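Local coordinates for MutT/NUDIX family protein (Bacillus thuringiensis str. Al Hakam, PDB 3ID9), which probably hydrolyses the diphosphate bond of a nucleoside diphosphate linked to another group, at the interface of chains A and B. Residues are numbered along the deposited sequence; one frame, centred on the assembly and turned at random. Chains: chain A/B, MutT/NUDIX family protein.

The interface of chains A and B. Residues chain A 81-82, 151-153; chain B 81-82, 85, 152-153, 155.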
ATOM      1  N   LYS A  81       8.526   4.974   4.074  1.00 41.66           N
ATOM      2  CA  LYS A  81       7.681   4.786   2.909  1.00 41.43           C
ATOM      3  C   LYS A  81       7.038   3.423   2.932  1.00 40.28           C
ATOM      4  O   LYS A  81       7.474   2.532   3.651  1.00 41.38           O
ATOM      5  CB  LYS A  81       8.468   4.931   1.608  1.00 44.07           C
ATOM      6  CG  LYS A  81       8.465   6.340   1.066  1.00 48.72           C
ATOM      7  CD  LYS A  81       8.572   6.372  -0.441  1.00 51.10           C
ATOM      8  CE  LYS A  81       8.641   7.816  -0.929  1.00 54.41           C
ATOM      9  NZ  LYS A  81       7.537   8.642  -0.354  1.00 57.08           N
ATOM     10  N   LEU A  82       5.981   3.273   2.147  1.00 37.53           N
ATOM     11  CA  LEU A  82       5.298   2.003   2.058  1.00 36.62           C
ATOM     12  C   LEU A  82       5.946   1.301   0.873  1.00 37.74           C
ATOM     13  O   LEU A  82       5.840   1.749  -0.268  1.00 38.51           O
ATOM     14  CB  LEU A  82       3.800   2.221   1.832  1.00 34.68           C
ATOM     15  CG  LEU A  82       2.946   0.964   1.677  1.00 34.01           C
ATOM     16  CD1 LEU A  82       1.491   1.286   1.916  1.00 31.19           C
ATOM     17  CD2 LEU A  82       3.152   0.388   0.293  1.00 34.37           C
ATOM     18  N   ASN A 151      11.763   1.252  -5.243  1.00 46.27           N
ATOM     19  CA  ASN A 151      10.705   0.255  -5.397  1.00 43.91           C
ATOM     20  C   ASN A 151       9.453   0.546  -4.596  1.00 40.75           C
ATOM     21  O   ASN A 151       8.559  -0.293  -4.519  1.00 40.45           O
ATOM     22  CB  ASN A 151      11.204  -1.133  -5.005  1.00 46.40           C
ATOM     23  CG  ASN A 151      12.365  -1.591  -5.844  1.00 48.78           C
ATOM     24  OD1 ASN A 151      12.619  -2.790  -5.954  1.00 52.17           O
ATOM     25  ND2 ASN A 151      13.090  -0.644  -6.432  1.00 48.79           N
ATOM     26  N   ALA A 152       9.389   1.730  -3.999  1.00 37.06           N
ATOM     27  CA  ALA A 152       8.236   2.112  -3.200  1.00 36.67           C
ATOM     28  C   ALA A 152       6.921   1.939  -3.965  1.00 36.83           C
ATOM     29  O   ALA A 152       6.824   2.277  -5.142  1.00 36.77           O
ATOM     30  CB  ALA A 152       8.387   3.561  -2.745  1.00 35.57           C
ATOM     31  N   GLY A 153       5.914   1.405  -3.289  1.00 35.94           N
ATOM     32  CA  GLY A 153       4.621   1.224  -3.917  1.00 36.37           C
ATOM     33  C   GLY A 153       4.423  -0.049  -4.714  1.00 37.76           C
ATOM     34  O   GLY A 153       3.450  -0.156  -5.452  1.00 39.06           O
TER
ATOM     35  N   LYS B  81       1.926   1.182 -10.031  1.00 44.45           N
ATOM     36  CA  LYS B  81       2.380   1.239  -8.658  1.00 44.31           C
ATOM     37  C   LYS B  81       1.309   1.682  -7.677  1.00 42.62           C
ATOM     38  O   LYS B  81       0.306   2.294  -8.047  1.00 42.12           O
ATOM     39  CB  LYS B  81       3.592   2.165  -8.531  1.00 46.24           C
ATOM     40  CG  LYS B  81       4.924   1.462  -8.705  1.00 49.72           C
ATOM     41  CD  LYS B  81       6.073   2.399  -8.394  1.00 52.70           C
ATOM     42  CE  LYS B  81       7.396   1.649  -8.318  1.00 54.89           C
ATOM     43  NZ  LYS B  81       8.460   2.483  -7.670  1.00 54.96           N
ATOM     44  N   LEU B  82       1.541   1.342  -6.416  1.00 40.46           N
ATOM     45  CA  LEU B  82       0.658   1.692  -5.323  1.00 38.51           C
ATOM     46  C   LEU B  82       1.028   3.149  -5.055  1.00 37.54           C
ATOM     47  O   LEU B  82       2.177   3.459  -4.743  1.00 38.82           O
ATOM     48  CB  LEU B  82       1.001   0.822  -4.119  1.00 41.78           C
ATOM     49  CG  LEU B  82       0.031   0.607  -2.967  1.00 42.55           C
ATOM     50  CD1 LEU B  82      -0.708   1.901  -2.704  1.00 45.68           C
ATOM     51  CD2 LEU B  82      -0.926  -0.520  -3.306  1.00 42.30           C
ATOM     52  N   VAL B  85      -1.981   4.925   0.333  1.00 28.82           N
ATOM     53  CA  VAL B  85      -2.767   4.048   1.178  1.00 29.26           C
ATOM     54  C   VAL B  85      -3.258   4.894   2.340  1.00 30.83           C
ATOM     55  O   VAL B  85      -2.480   5.565   3.020  1.00 30.23           O
ATOM     56  CB  VAL B  85      -1.934   2.847   1.695  1.00 28.68           C
ATOM     57  CG1 VAL B  85      -2.748   2.046   2.694  1.00 27.26           C
ATOM     58  CG2 VAL B  85      -1.532   1.951   0.527  1.00 25.63           C
ATOM     59  N   ALA B 152       5.049   7.535  -5.222  1.00 27.08           N
ATOM     60  CA  ALA B 152       4.571   6.174  -5.014  1.00 27.66           C
ATOM     61  C   ALA B 152       4.908   5.711  -3.589  1.00 28.45           C
ATOM     62  O   ALA B 152       5.903   6.144  -3.012  1.00 28.92           O
ATOM     63  CB  ALA B 152       5.216   5.243  -6.029  1.00 25.33           C
ATOM     64  N   GLY B 153       4.076   4.839  -3.028  1.00 28.57           N
ATOM     65  CA  GLY B 153       4.322   4.336  -1.687  1.00 28.65           C
ATOM     66  C   GLY B 153       3.995   5.287  -0.543  1.00 30.51           C
ATOM     67  O   GLY B 153       4.537   5.140   0.555  1.00 30.70           O
ATOM     68  N   TYR B 155       1.750   6.926   2.444  1.00 25.26           N
ATOM     69  CA  TYR B 155       0.821   6.355   3.406  1.00 26.54           C
ATOM     70  C   TYR B 155       0.375   7.356   4.459  1.00 27.71           C
ATOM     71  O   TYR B 155       1.088   8.301   4.784  1.00 28.67           O
ATOM     72  CB  TYR B 155       1.462   5.162   4.113  1.00 25.44           C
ATOM     73  CG  TYR B 155       0.724   4.767   5.371  1.00 25.86           C
ATOM     74  CD1 TYR B 155      -0.418   3.967   5.319  1.00 24.97           C
ATOM     75  CD2 TYR B 155       1.125   5.260   6.611  1.00 25.24           C
ATOM     76  CE1 TYR B 155      -1.142   3.672   6.469  1.00 24.63           C
ATOM     77  CE2 TYR B 155       0.404   4.971   7.768  1.00 25.32           C
ATOM     78  CZ  TYR B 155      -0.725   4.179   7.691  1.00 25.14           C
ATOM     79  OH  TYR B 155      -1.431   3.897   8.841  1.00 26.22           O
TER
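Near the two-fold axis of the A/B dimer, the Ala-Gly stretch that follows the 3-10 helix 148-151 of each chain lies against strand 77-88 of the other. The main chain does most of the gripping. The amide of B:Leu82 N donates to A:Gly153 O at 2.6 Å, nearly straight (162° at H), and its twin runs from A:Leu82 N to B:Gly153 O at 2.8 Å. Both donors arrive in the carbonyl plane, on a lone pair.

B:Lys81 is the side chain to follow. Its CB and CG pass alongside A:Gly153 O, each 3.9 Å away, so the chain starts next to the acceptor of its neighbour's amide. Beyond CG it stays extended and runs across to the preceding carbonyl: CD and CE brush A:Ala152 O, and the terminal amino group NZ reaches that oxygen at 3.0 Å, a hydrogen bond in the carbonyl plane on a lone pair. If protonated, it may further polarise this carbonyl. In the other copy the last torsion of A:Lys81 turns instead (chi4 -51°), and its NZ stays 4.0 Å from B:Ala152 O, so the two lysine tips are modelled differently, which at this resolution need not be a real difference between the copies.

A:Leu82 adds an apolar contact. With CG anti to the backbone N (chi1 178°), its CB sits beside B:Gly153 O and one methyl branch points onward, CD1 meeting the CG2 branch of B:Val85 at 3.4 Å; the two side chains cross at about a right angle. B:Leu82 CB packs on A:Gly153 CA. At the middle, the CA atoms of A:Gly153 and B:Gly153 come within 3.8 Å, backbone against backbone with no side chain interposed.

The patch thus joins loop to strand reciprocally and contributes, with the rest of the interface, to holding the subunits of the deposited dimer together, although the structure alone does not show that this dimer forms in the cell.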